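Local coordinates for bartonella effector protein (Bep) substrate of VirB T4SS (Bartonella rochalimae ATCC BAA-1498, PDB 4YK1) that forms the BID domain, probably the signal for export through the VirB type IV secretion system, of an effector whose separate Fic part is predicted to AMPylate proteins, at residues L47-P52 / K107-E112; G84-R89 / I101-A106; K36-I41 / Q57-I62; A64-G69 / N122-I127; A43-I48 / E53-D58. All coordinates share one frame; numbering follows the deposited sequence. Where two conformers were deposited one is given.

Contact 1. Residues L47-P52 / K107-E112; sequences LIYNNP and KILSNE
Tyr49, whose ring lies beside Leu109, is hydrogen-bonded through OH to the carbonyl O of Pro80, so a polar group carried into a buried contact finds its partner in the loop that follows helix 67-78. This bond and the neighbouring side chains would be expected to restrict the rotation of the ring. Ile48 CG2 lies 3.5 Å above the ring plane, over its centre, while Leu109 comes to the rim: its CD2 stands in the ring plane, 3.8 Å from Tyr49 CE2. The same methyl also meets Ile48. The tip of that isoleucine, CD1, packs 3.7 Å from Leu109 CB and 3.8 Å from Leu109 CD2, so one leucine branch fits against both an aliphatic and an aromatic neighbour. Leu109 reaches this place because its CG is anti to the backbone N (chi1 175°). The contact joins the C-terminal end of helix 32-49 to helix 97-140 inside the four-helix bundle of the BID domain, with the CA atoms of Ile48 and Leu109 8.8 Å apart. Ile41 and Leu44 of helix 32-49 also pack on Leu109. Just past Tyr49 the chain leaves the helix at Asn50, which has a positive phi of 63°; its OD1 accepts from the ammonium groups of both Lys46 and Lys87. The carbonyl of Ile48 meanwhile bonds to the backbone N of Lys87, and Leu86 packs on Ile48 and Tyr49, closing the loop over this helix end.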
# COMPACT_ATOMS: atom_id res chain seq x y z
N LEU A 47 -16.88 3.22 6.13
CA LEU A 47 -18.10 3.57 5.39
C LEU A 47 -18.72 2.41 4.64
O LEU A 47 -19.95 2.27 4.57
CB LEU A 47 -17.80 4.69 4.39
CG LEU A 47 -17.66 6.08 5.01
CD1 LEU A 47 -17.28 7.09 3.93
CD2 LEU A 47 -18.96 6.47 5.70
N ILE A 48 -17.87 1.58 4.03
CA ILE A 48 -18.33 0.56 3.12
C ILE A 48 -18.66 -0.73 3.87
O ILE A 48 -19.69 -1.36 3.62
CB ILE A 48 -17.30 0.29 2.01
CG1 ILE A 48 -17.03 1.55 1.19
CG2 ILE A 48 -17.78 -0.84 1.09
CD1 ILE A 48 -15.74 1.48 0.42
N TYR A 49 -17.76 -1.13 4.77
CA TYR A 49 -17.80 -2.46 5.36
C TYR A 49 -18.03 -2.43 6.86
O TYR A 49 -18.08 -3.49 7.49
CB TYR A 49 -16.49 -3.20 5.06
CG TYR A 49 -16.21 -3.42 3.58
CD1 TYR A 49 -16.97 -4.30 2.84
CD2 TYR A 49 -15.18 -2.73 2.94
CE1 TYR A 49 -16.73 -4.49 1.50
CE2 TYR A 49 -14.93 -2.92 1.60
CZ TYR A 49 -15.71 -3.80 0.89
OH TYR A 49 -15.47 -4.00 -0.45
N ASN A 50 -18.14 -1.23 7.43
CA ASN A 50 -18.34 -1.02 8.86
C ASN A 50 -17.15 -1.56 9.62
O ASN A 50 -17.27 -1.97 10.77
CB ASN A 50 -19.64 -1.68 9.36
CG ASN A 50 -20.15 -1.05 10.64
OD1 ASN A 50 -19.96 0.15 10.87
ND2 ASN A 50 -20.79 -1.85 11.49
N ASN A 51 -15.99 -1.57 8.98
CA ASN A 51 -14.80 -2.06 9.64
C ASN A 51 -13.56 -1.40 9.06
O ASN A 51 -13.11 -1.74 7.97
CB ASN A 51 -14.72 -3.58 9.50
CG ASN A 51 -13.48 -4.16 10.16
OD1 ASN A 51 -12.74 -3.44 10.81
ND2 ASN A 51 -13.27 -5.46 10.00
N PRO A 52 -12.99 -0.46 9.82
CA PRO A 52 -11.81 0.32 9.41
C PRO A 52 -10.61 -0.57 9.08
O PRO A 52 -9.79 -0.18 8.25
CB PRO A 52 -11.50 1.19 10.64
CG PRO A 52 -12.68 1.08 11.54
CD PRO A 52 -13.37 -0.20 11.23
N LYS A 107 -15.80 1.79 -5.22
CA LYS A 107 -15.01 2.20 -6.39
C LYS A 107 -13.91 3.19 -6.01
O LYS A 107 -12.79 3.15 -6.55
CB LYS A 107 -15.90 2.83 -7.47
CG LYS A 107 -16.96 1.88 -8.01
CD LYS A 107 -17.65 2.48 -9.22
CE LYS A 107 -18.45 1.43 -9.96
NZ LYS A 107 -19.63 1.03 -9.18
N ILE A 108 -14.25 4.11 -5.11
CA ILE A 108 -13.29 5.09 -4.63
C ILE A 108 -12.20 4.37 -3.82
O ILE A 108 -11.01 4.68 -3.92
CB ILE A 108 -13.98 6.17 -3.78
CG1 ILE A 108 -14.98 6.95 -4.65
CG2 ILE A 108 -12.94 7.15 -3.20
CD1 ILE A 108 -15.89 7.88 -3.85
N LEU A 109 -12.63 3.39 -3.03
CA LEU A 109 -11.69 2.59 -2.26
C LEU A 109 -10.74 1.82 -3.18
O LEU A 109 -9.53 1.78 -2.96
CB LEU A 109 -12.44 1.63 -1.34
CG LEU A 109 -11.58 0.63 -0.56
CD1 LEU A 109 -10.52 1.34 0.33
CD2 LEU A 109 -12.45 -0.33 0.28
N SER A 110 -11.30 1.21 -4.23
CA SER A 110 -10.50 0.49 -5.21
C SER A 110 -9.44 1.41 -5.79
O SER A 110 -8.27 1.05 -5.88
CB SER A 110 -11.37 -0.08 -6.33
OG SER A 110 -10.56 -0.51 -7.42
N ASN A 111 -9.87 2.60 -6.19
CA ASN A 111 -8.94 3.59 -6.74
C ASN A 111 -7.84 3.97 -5.73
O ASN A 111 -6.66 4.07 -6.08
CB ASN A 111 -9.74 4.83 -7.16
CG ASN A 111 -8.92 5.80 -7.98
OD1 ASN A 111 -8.84 6.98 -7.66
ND2 ASN A 111 -8.32 5.31 -9.04
N GLU A 112 -8.22 4.14 -4.47
CA GLU A 112 -7.26 4.55 -3.43
C GLU A 112 -6.23 3.45 -3.17
O GLU A 112 -5.06 3.72 -2.98
CB GLU A 112 -7.99 4.93 -2.14
CG GLU A 112 -7.11 5.61 -1.11
CD GLU A 112 -6.54 6.93 -1.60
OE1 GLU A 112 -7.23 7.65 -2.37
OE2 GLU A 112 -5.38 7.24 -1.23

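Contact 2. Residues G84-R89 / I101-A106; sequences GRLKGR and ISEQNA
Leu86 and Glu103 lay their side chains across each other at about a right angle, with Leu86 CD2 only 3.5 Å from Glu103 CG. It is the aliphatic stem of the glutamate that is used. CG is anti to the carbonyl carbon (chi1 -69°) and the chain is extended beyond it, which carries the carboxylate away to a salt bridge between OE2 and Lys95. Further back along the leucine, CG rests 4.0 Å from Ser102 CB. The serine itself turns its hydroxyl to the loop backbone: OG donates to Lys87 O over 2.7 Å, at a C=O...donor angle of 126° and with the donor tilted 28° from the carbonyl plane. This contact fastens the extended loop after helix 67-78 to the first part of helix 97-140, immediately before the loop enters the small antiparallel hairpin of strands 90-91 and 94-95. Lys87 touches the serine with its CB, but its extended chain leads away from the 101-106 segment. Tyr99, one turn earlier in helix 97-140, also packs on Leu86, while Lys98 O is a weak, competing acceptor for the Ser102 hydroxyl.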
# COMPACT_ATOMS: atom_id res chain seq x y z
N GLY A 84 -16.53 -8.26 2.11
CA GLY A 84 -17.43 -8.49 3.21
C GLY A 84 -18.73 -7.83 2.83
O GLY A 84 -18.84 -7.22 1.78
N ARG A 85 -19.71 -7.94 3.71
CA ARG A 85 -21.02 -7.32 3.53
C ARG A 85 -20.93 -5.80 3.53
O ARG A 85 -20.25 -5.20 4.36
CB ARG A 85 -21.96 -7.81 4.63
CG ARG A 85 -23.36 -7.30 4.58
CD ARG A 85 -24.18 -8.03 5.64
NE ARG A 85 -25.36 -7.29 6.04
CZ ARG A 85 -26.53 -7.85 6.35
NH1 ARG A 85 -26.66 -9.17 6.29
NH2 ARG A 85 -27.56 -7.10 6.71
N LEU A 86 -21.63 -5.20 2.58
CA LEU A 86 -21.69 -3.74 2.43
C LEU A 86 -22.69 -3.13 3.37
O LEU A 86 -23.72 -3.73 3.67
CB LEU A 86 -22.06 -3.35 0.99
CG LEU A 86 -20.93 -3.12 0.00
CD1 LEU A 86 -20.01 -4.32 -0.05
CD2 LEU A 86 -21.50 -2.78 -1.37
N LYS A 87 -22.40 -1.91 3.82
CA LYS A 87 -23.28 -1.20 4.74
C LYS A 87 -24.50 -0.69 3.98
O LYS A 87 -24.39 -0.25 2.83
CB LYS A 87 -22.50 -0.06 5.39
CG LYS A 87 -22.94 0.36 6.76
CD LYS A 87 -21.80 1.12 7.44
CE LYS A 87 -22.26 1.88 8.65
NZ LYS A 87 -21.11 2.66 9.20
N GLY A 88 -25.67 -0.75 4.62
CA GLY A 88 -26.90 -0.30 3.98
C GLY A 88 -27.84 -1.45 3.73
O GLY A 88 -27.42 -2.57 3.50
N ARG A 89 -29.14 -1.19 3.79
CA ARG A 89 -30.10 -2.29 3.66
C ARG A 89 -30.40 -2.63 2.21
O ARG A 89 -30.38 -1.80 1.30
CB ARG A 89 -31.38 -1.95 4.40
CG ARG A 89 -31.16 -1.80 5.90
CD ARG A 89 -32.40 -1.26 6.60
NE ARG A 89 -33.55 -2.16 6.52
CZ ARG A 89 -34.70 -1.87 5.91
NH1 ARG A 89 -34.85 -0.71 5.27
NH2 ARG A 89 -35.70 -2.74 5.91
N ILE A 101 -24.71 3.74 -2.15
CA ILE A 101 -23.62 4.65 -1.82
C ILE A 101 -22.39 3.86 -1.38
O ILE A 101 -21.26 4.23 -1.70
CB ILE A 101 -24.06 5.68 -0.75
CG1 ILE A 101 -25.01 6.70 -1.37
CG2 ILE A 101 -22.85 6.42 -0.14
CD1 ILE A 101 -25.77 7.54 -0.34
N SER A 102 -22.61 2.77 -0.64
CA SER A 102 -21.51 1.86 -0.31
C SER A 102 -20.86 1.30 -1.58
O SER A 102 -19.64 1.21 -1.67
CB SER A 102 -21.98 0.70 0.59
OG SER A 102 -22.34 1.16 1.89
N GLU A 103 -21.67 0.93 -2.57
CA GLU A 103 -21.12 0.41 -3.83
C GLU A 103 -20.29 1.48 -4.54
O GLU A 103 -19.25 1.18 -5.11
CB GLU A 103 -22.22 -0.10 -4.77
CG GLU A 103 -22.93 -1.37 -4.27
CD GLU A 103 -24.01 -1.85 -5.24
OE1 GLU A 103 -24.85 -1.02 -5.63
OE2 GLU A 103 -24.01 -3.04 -5.62
N GLN A 104 -20.75 2.72 -4.50
CA GLN A 104 -20.01 3.81 -5.12
C GLN A 104 -18.72 4.07 -4.35
O GLN A 104 -17.67 4.26 -4.95
CB GLN A 104 -20.86 5.08 -5.21
CG GLN A 104 -21.93 5.02 -6.29
CD GLN A 104 -21.37 4.58 -7.65
OE1 GLN A 104 -21.82 3.58 -8.22
NE2 GLN A 104 -20.37 5.31 -8.15
N ASN A 105 -18.79 4.08 -3.02
CA ASN A 105 -17.58 4.29 -2.24
C ASN A 105 -16.56 3.15 -2.44
O ASN A 105 -15.36 3.39 -2.33
CB ASN A 105 -17.91 4.42 -0.74
CG ASN A 105 -18.30 5.83 -0.35
OD1 ASN A 105 -17.77 6.80 -0.87
ND2 ASN A 105 -19.22 5.94 0.60
N ALA A 106 -17.02 1.93 -2.72
CA ALA A 106 -16.09 0.82 -2.99
C ALA A 106 -15.23 1.11 -4.22
O ALA A 106 -14.06 0.73 -4.25
CB ALA A 106 -16.84 -0.49 -3.18

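Contact 3. Residues K36-I41 / Q57-I62; sequences KSLEKI and QDISHI
Ile59 touches both Leu38 and Ile41, meeting one with its CG1 and CG2 branches and the other with its CD1 tip. Even the closest part is relaxed packing: Leu38 CD1 sits 4.1 Å from Ile59 CG2 and equally far from Ile59 CG1, the two side chains crossing at a slant. Deeper in, the ends of the two isoleucines meet, Ile41 CD1 lying 4.2 Å from Ile59 CD1. In Ile59 a chi1 of -66° directs CG1 and CG2 to Leu38, and the bend at chi2 (-63°) sets CD1 toward Ile41. No hydrogen bond passes between 36-41 and 57-62. The segments belong to two consecutive helices of the domain, 32-49 and 56-64, joined by a short link and steeply inclined to each other here, with the CA atoms of Leu38 and Ile59 8.5 Å apart. The inner side is the better covered. Ile41 and Ile59 are buried, with Ile59 on Tyr116 and Ile41 on Glu112, both of helix 97-140, and Ser37 OG is hydrogen-bonded to Glu112 OE2 there, a polar link beside the apolar layer. The outer side is less enclosed: Leu38 stays partly exposed, although its CD1 methyl meets two atoms of Ile59.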
# COMPACT_ATOMS: atom_id res chain seq x y z
N LYS A 36 -1.49 9.60 5.02
CA LYS A 36 -2.74 10.23 4.61
C LYS A 36 -3.58 9.25 3.79
O LYS A 36 -4.80 9.15 3.98
CB LYS A 36 -2.48 11.51 3.81
N SER A 37 -2.94 8.53 2.88
CA SER A 37 -3.66 7.55 2.07
C SER A 37 -4.27 6.44 2.95
O SER A 37 -5.43 6.05 2.77
CB SER A 37 -2.74 6.95 1.01
OG SER A 37 -3.46 6.04 0.18
N LEU A 38 -3.49 5.96 3.91
CA LEU A 38 -3.97 4.90 4.80
C LEU A 38 -5.16 5.36 5.64
O LEU A 38 -6.09 4.59 5.88
CB LEU A 38 -2.83 4.44 5.71
CG LEU A 38 -3.11 3.23 6.60
CD1 LEU A 38 -3.59 2.05 5.77
CD2 LEU A 38 -1.85 2.86 7.37
N GLU A 39 -5.15 6.62 6.07
CA GLU A 39 -6.29 7.16 6.79
C GLU A 39 -7.55 7.17 5.92
O GLU A 39 -8.65 6.88 6.40
CB GLU A 39 -5.98 8.58 7.31
N LYS A 40 -7.40 7.49 4.63
CA LYS A 40 -8.53 7.47 3.71
C LYS A 40 -9.06 6.05 3.50
O LYS A 40 -10.27 5.83 3.44
CB LYS A 40 -8.13 8.07 2.35
N ILE A 41 -8.15 5.10 3.36
CA ILE A 41 -8.52 3.71 3.17
C ILE A 41 -9.29 3.19 4.39
O ILE A 41 -10.30 2.50 4.26
CB ILE A 41 -7.28 2.86 2.89
CG1 ILE A 41 -6.82 3.07 1.45
CG2 ILE A 41 -7.59 1.38 3.14
CD1 ILE A 41 -5.39 2.63 1.19
N GLN A 57 -4.61 -6.64 6.80
CA GLN A 57 -3.69 -7.67 6.31
C GLN A 57 -3.22 -7.38 4.87
O GLN A 57 -2.06 -7.58 4.53
CB GLN A 57 -4.36 -9.04 6.38
CG GLN A 57 -3.40 -10.19 6.45
CD GLN A 57 -4.07 -11.47 6.87
OE1 GLN A 57 -5.28 -11.62 6.74
NE2 GLN A 57 -3.28 -12.40 7.40
N ASP A 58 -4.14 -6.91 4.04
CA ASP A 58 -3.78 -6.55 2.67
C ASP A 58 -2.75 -5.42 2.59
O ASP A 58 -1.88 -5.42 1.73
CB ASP A 58 -5.03 -6.13 1.90
CG ASP A 58 -6.12 -7.17 1.98
OD1 ASP A 58 -6.01 -8.18 1.29
OD2 ASP A 58 -7.08 -6.98 2.77
N ILE A 59 -2.87 -4.44 3.47
CA ILE A 59 -1.95 -3.30 3.48
C ILE A 59 -0.52 -3.78 3.78
O ILE A 59 0.46 -3.35 3.15
CB ILE A 59 -2.41 -2.23 4.48
CG1 ILE A 59 -3.74 -1.63 4.02
CG2 ILE A 59 -1.35 -1.14 4.64
CD1 ILE A 59 -3.63 -0.90 2.67
N SER A 60 -0.41 -4.68 4.76
CA SER A 60 0.90 -5.26 5.10
C SER A 60 1.53 -5.98 3.91
O SER A 60 2.72 -5.85 3.67
CB SER A 60 0.77 -6.24 6.26
OG SER A 60 0.18 -5.59 7.37
N HIS A 61 0.72 -6.71 3.15
CA HIS A 61 1.24 -7.43 1.98
C HIS A 61 1.60 -6.47 0.85
O HIS A 61 2.58 -6.67 0.14
CB HIS A 61 0.22 -8.45 1.48
N ILE A 62 0.80 -5.42 0.67
CA ILE A 62 1.10 -4.43 -0.36
C ILE A 62 2.39 -3.68 -0.01
O ILE A 62 3.20 -3.39 -0.89
CB ILE A 62 -0.07 -3.47 -0.53
CG1 ILE A 62 -1.26 -4.22 -1.15
CG2 ILE A 62 0.31 -2.29 -1.39
CD1 ILE A 62 -2.57 -3.51 -0.97

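Contact 4. Residues A64-G69 / N122-I127; sequences ANPKMG and NIRCTI
Arg124 lays its guanidinium face against the carbonyl of Ala64, whose O stands 3.8 Å above the plane, over its centre and 3.8 Å from Arg124 CZ. This is a contact with the flat face and no hydrogen bond. The electronegative oxygen may still favour the positive group. Lower on the arginine, CD packs 4.0 Å from Pro66 CG, the ring and the side chain crossing at about a right angle. The chain bends at chi3 (60°), which turns the guanidinium up over the end of helix 56-64. What holds it there lies just beyond: NH1 bonds to Asn63 O, and NH2 forms a salt bridge with Glu21 OE1. In the 64-69 segment Asn65, the first residue to leave the helix, accepts through OD1 from Lys67 N in a weak capping bond (3.4 Å, 136°) in the turn leading into the next helix, and Pro66 also rests on Val120 and Ser121. This surface contact thus lies where the break between helices 56-64 and 67-78 meets helix 97-140, while Val24 and Ile28 of helix 21-30 pack against the arginine.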
# COMPACT_ATOMS: atom_id res chain seq x y z
N ALA A 64 4.86 -4.87 1.37
CA ALA A 64 5.95 -5.76 1.02
C ALA A 64 5.97 -6.03 -0.49
O ALA A 64 7.04 -6.28 -1.05
CB ALA A 64 5.85 -7.07 1.80
N ASN A 65 4.81 -5.97 -1.13
CA ASN A 65 4.70 -6.31 -2.54
C ASN A 65 3.60 -5.49 -3.22
O ASN A 65 2.46 -5.95 -3.34
CB ASN A 65 4.44 -7.80 -2.73
CG ASN A 65 4.29 -8.19 -4.20
OD1 ASN A 65 4.73 -7.46 -5.09
ND2 ASN A 65 3.66 -9.33 -4.46
N PRO A 66 3.96 -4.29 -3.69
CA PRO A 66 3.02 -3.32 -4.26
C PRO A 66 2.19 -3.89 -5.40
O PRO A 66 1.06 -3.45 -5.60
CB PRO A 66 3.94 -2.20 -4.76
CG PRO A 66 5.20 -2.36 -4.01
CD PRO A 66 5.35 -3.81 -3.73
N LYS A 67 2.74 -4.86 -6.13
CA LYS A 67 2.04 -5.47 -7.26
C LYS A 67 0.69 -6.05 -6.87
O LYS A 67 -0.26 -6.01 -7.65
CB LYS A 67 2.91 -6.56 -7.90
N MSE A 68 0.60 -6.57 -5.65
CA MSE A 68 -0.65 -7.13 -5.13
C MSE A 68 -1.72 -6.06 -4.91
O MSE A 68 -2.91 -6.37 -4.73
CB MSE A 68 -0.39 -7.88 -3.82
CG MSE A 68 -0.41 -9.40 -3.96
SE MSE A 68 0.46 -10.34 -2.47
CE MSE A 68 1.62 -11.54 -3.48
N GLY A 69 -1.31 -4.80 -4.92
CA GLY A 69 -2.27 -3.71 -4.78
C GLY A 69 -3.10 -3.52 -6.04
O GLY A 69 -4.30 -3.22 -5.96
N ASN A 122 7.06 3.36 -5.54
CA ASN A 122 8.04 4.43 -5.69
C ASN A 122 8.95 4.57 -4.47
O ASN A 122 10.13 4.83 -4.62
CB ASN A 122 7.34 5.75 -5.97
CG ASN A 122 6.74 5.80 -7.35
OD1 ASN A 122 7.31 5.25 -8.29
ND2 ASN A 122 5.59 6.43 -7.48
N ILE A 123 8.38 4.42 -3.28
CA ILE A 123 9.16 4.52 -2.04
C ILE A 123 10.22 3.42 -2.00
O ILE A 123 11.39 3.67 -1.71
CB ILE A 123 8.26 4.44 -0.80
CG1 ILE A 123 7.39 5.69 -0.70
CG2 ILE A 123 9.10 4.33 0.46
CD1 ILE A 123 6.39 5.62 0.40
N ARG A 124 9.78 2.20 -2.29
CA ARG A 124 10.68 1.06 -2.32
C ARG A 124 11.81 1.24 -3.34
O ARG A 124 12.95 0.88 -3.06
CB ARG A 124 9.89 -0.23 -2.60
CG ARG A 124 8.86 -0.56 -1.49
CD ARG A 124 8.32 -1.98 -1.59
NE ARG A 124 9.39 -2.96 -1.47
CZ ARG A 124 9.68 -3.65 -0.36
NH1 ARG A 124 8.98 -3.49 0.76
NH2 ARG A 124 10.69 -4.50 -0.39
N CYS A 125 11.49 1.80 -4.50
CA CYS A 125 12.50 2.01 -5.54
C CYS A 125 13.49 3.08 -5.13
O CYS A 125 14.70 2.92 -5.30
CB CYS A 125 11.84 2.39 -6.87
SG CYS A 125 11.06 1.01 -7.74
N THR A 126 12.97 4.18 -4.58
CA THR A 126 13.81 5.28 -4.09
C THR A 126 14.75 4.80 -2.99
O THR A 126 15.93 5.14 -2.99
CB THR A 126 12.94 6.44 -3.58
OG1 THR A 126 12.18 6.97 -4.67
CG2 THR A 126 13.80 7.56 -3.00
N ILE A 127 14.24 4.00 -2.06
CA ILE A 127 15.06 3.48 -0.96
C ILE A 127 16.20 2.64 -1.49
O ILE A 127 17.34 2.80 -1.07
CB ILE A 127 14.24 2.66 0.03
CG1 ILE A 127 13.25 3.55 0.77
CG2 ILE A 127 15.15 2.02 1.07
CD1 ILE A 127 12.19 2.74 1.48

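Contact 5. Residues A43-I48 / E53-D58; sequences ALSKLI and EILEQD
Ser45 touches Ile54 and is linked by a water to the peptide that joins Ile54 to Leu55, the flat group of this contact, since no aromatic ring or planar side chain takes part. At the N-H of that peptide the water accepts from Leu55 N at 3.0 Å, and it donates to Ser45 OG at 2.9 Å. The serine hydroxyl in turn bonds to Ile41 O, one turn back in its own helix, so OG gives to a carbonyl while taking from the water, and a buried amide of the turn is satisfied through solvent. The remaining contacts are loose van der Waals touches of methyl groups on the serine. Ile54 CG2 stands 4.0 Å from Ser45 CB and just as far from Ser45 OG, and Leu55 CD1 is 4.1 Å from Ser45 OG. In Ile54 the CG1 branch is anti to the backbone N (chi1 -161°), which leaves CG2, set between N and the carbonyl carbon, as the methyl turned on the serine. The contact closes a helical hairpin, in which the chain leaves helix 32-49, crosses a short link and enters helix 56-64. An Asx turn begins the way back, with Asn51 OD1 accepting from Glu53 N, and a type I turn from Glu53 to Glu56 follows, its Glu56 N bonded 2.9 Å to Glu53 O. Leu55 takes the N-cap position of the new helix. Its side chain also touches Ile113 of helix 97-140, and both Ile54 and Leu55 pack on Ile83 of the loop after helix 67-78.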
# COMPACT_ATOMS: atom_id res chain seq x y z
N ALA A 43 -11.04 5.08 6.52
CA ALA A 43 -12.33 5.77 6.60
C ALA A 43 -13.32 5.22 5.56
O ALA A 43 -14.51 5.02 5.85
CB ALA A 43 -12.14 7.28 6.41
N LEU A 44 -12.83 4.98 4.35
CA LEU A 44 -13.63 4.31 3.33
C LEU A 44 -14.07 2.93 3.81
O LEU A 44 -15.24 2.58 3.69
CB LEU A 44 -12.86 4.19 2.02
CG LEU A 44 -12.82 5.50 1.24
CD1 LEU A 44 -11.73 5.45 0.14
CD2 LEU A 44 -14.20 5.76 0.63
N SER A 45 -13.12 2.15 4.33
CA SER A 45 -13.43 0.81 4.84
C SER A 45 -14.51 0.84 5.91
O SER A 45 -15.36 -0.05 5.97
CB SER A 45 -12.16 0.13 5.39
OG SER A 45 -11.24 -0.13 4.33
N LYS A 46 -14.49 1.86 6.76
CA LYS A 46 -15.54 2.00 7.76
C LYS A 46 -16.89 2.30 7.09
O LYS A 46 -17.92 1.69 7.42
CB LYS A 46 -15.16 3.10 8.76
CG LYS A 46 -16.32 3.58 9.64
CD LYS A 46 -16.78 2.51 10.60
CE LYS A 46 -17.89 3.03 11.51
NZ LYS A 46 -18.49 1.93 12.30
N LEU A 47 -16.88 3.22 6.13
CA LEU A 47 -18.10 3.57 5.39
C LEU A 47 -18.72 2.41 4.64
O LEU A 47 -19.95 2.27 4.57
CB LEU A 47 -17.80 4.69 4.39
CG LEU A 47 -17.66 6.08 5.01
CD1 LEU A 47 -17.28 7.09 3.93
CD2 LEU A 47 -18.96 6.47 5.70
N ILE A 48 -17.87 1.58 4.03
CA ILE A 48 -18.33 0.56 3.12
C ILE A 48 -18.66 -0.73 3.87
O ILE A 48 -19.69 -1.36 3.62
CB ILE A 48 -17.30 0.29 2.01
CG1 ILE A 48 -17.03 1.55 1.19
CG2 ILE A 48 -17.78 -0.84 1.09
CD1 ILE A 48 -15.74 1.48 0.42
N GLU A 53 -10.51 -1.74 9.71
CA GLU A 53 -9.29 -2.55 9.55
C GLU A 53 -9.49 -3.79 8.66
O GLU A 53 -8.65 -4.68 8.63
CB GLU A 53 -8.75 -2.96 10.92
CG GLU A 53 -8.33 -1.79 11.84
CD GLU A 53 -7.36 -0.79 11.18
OE1 GLU A 53 -6.43 -1.22 10.45
OE2 GLU A 53 -7.52 0.43 11.40
N ILE A 54 -10.59 -3.83 7.91
CA ILE A 54 -10.91 -5.01 7.11
C ILE A 54 -9.79 -5.33 6.10
O ILE A 54 -9.56 -6.49 5.79
CB ILE A 54 -12.29 -4.84 6.41
CG1 ILE A 54 -12.84 -6.20 5.98
CG2 ILE A 54 -12.22 -3.86 5.21
CD1 ILE A 54 -14.35 -6.17 5.70
N LEU A 55 -9.07 -4.31 5.63
CA LEU A 55 -7.96 -4.55 4.70
C LEU A 55 -6.58 -4.47 5.37
O LEU A 55 -5.56 -4.31 4.70
CB LEU A 55 -8.00 -3.55 3.54
CG LEU A 55 -9.28 -3.51 2.69
CD1 LEU A 55 -9.14 -2.43 1.63
CD2 LEU A 55 -9.55 -4.86 2.03
N GLU A 56 -6.54 -4.57 6.70
CA GLU A 56 -5.28 -4.38 7.42
C GLU A 56 -4.21 -5.38 6.96
O GLU A 56 -3.07 -5.02 6.73
CB GLU A 56 -5.51 -4.51 8.92
CG GLU A 56 -4.28 -4.90 9.70
CD GLU A 56 -4.60 -5.16 11.15
OE1 GLU A 56 -5.06 -6.28 11.46
OE2 GLU A 56 -4.41 -4.24 11.97
N GLN A 57 -4.61 -6.64 6.80
CA GLN A 57 -3.69 -7.67 6.31
C GLN A 57 -3.22 -7.38 4.87
O GLN A 57 -2.06 -7.58 4.53
CB GLN A 57 -4.36 -9.04 6.38
CG GLN A 57 -3.40 -10.19 6.45
CD GLN A 57 -4.07 -11.47 6.87
OE1 GLN A 57 -5.28 -11.62 6.74
NE2 GLN A 57 -3.28 -12.40 7.40
N ASP A 58 -4.14 -6.91 4.04
CA ASP A 58 -3.78 -6.55 2.67
C ASP A 58 -2.75 -5.42 2.59
O ASP A 58 -1.88 -5.42 1.73
CB ASP A 58 -5.03 -6.13 1.90
CG ASP A 58 -6.12 -7.17 1.98
OD1 ASP A 58 -6.01 -8.18 1.29
OD2 ASP A 58 -7.08 -6.98 2.77
O HOH W 1 -9.14 -1.34 5.91

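Overall arrangement
Contacts 1, 3 and 5 are the buried ones, and all three use helix 32-49. Contacts 1 and 3 are wholly apolar between their segments, whereas contact 5, whose centre is only about 6 Å from that of contact 1, relies on a water in the turn. Contacts 1, 2 and 4 share the long helix 97-140 instead. Contact 2 is partly buried and pairs an aliphatic touch with a hydrogen bond, and it adjoins contact 1 through Ile48 and Lys87. Contact 4 is at the surface, its centre about 29 Å from that of contact 2, and is led by an arginine. It touches contact 3 through Ile62 against Met68 and Gly69.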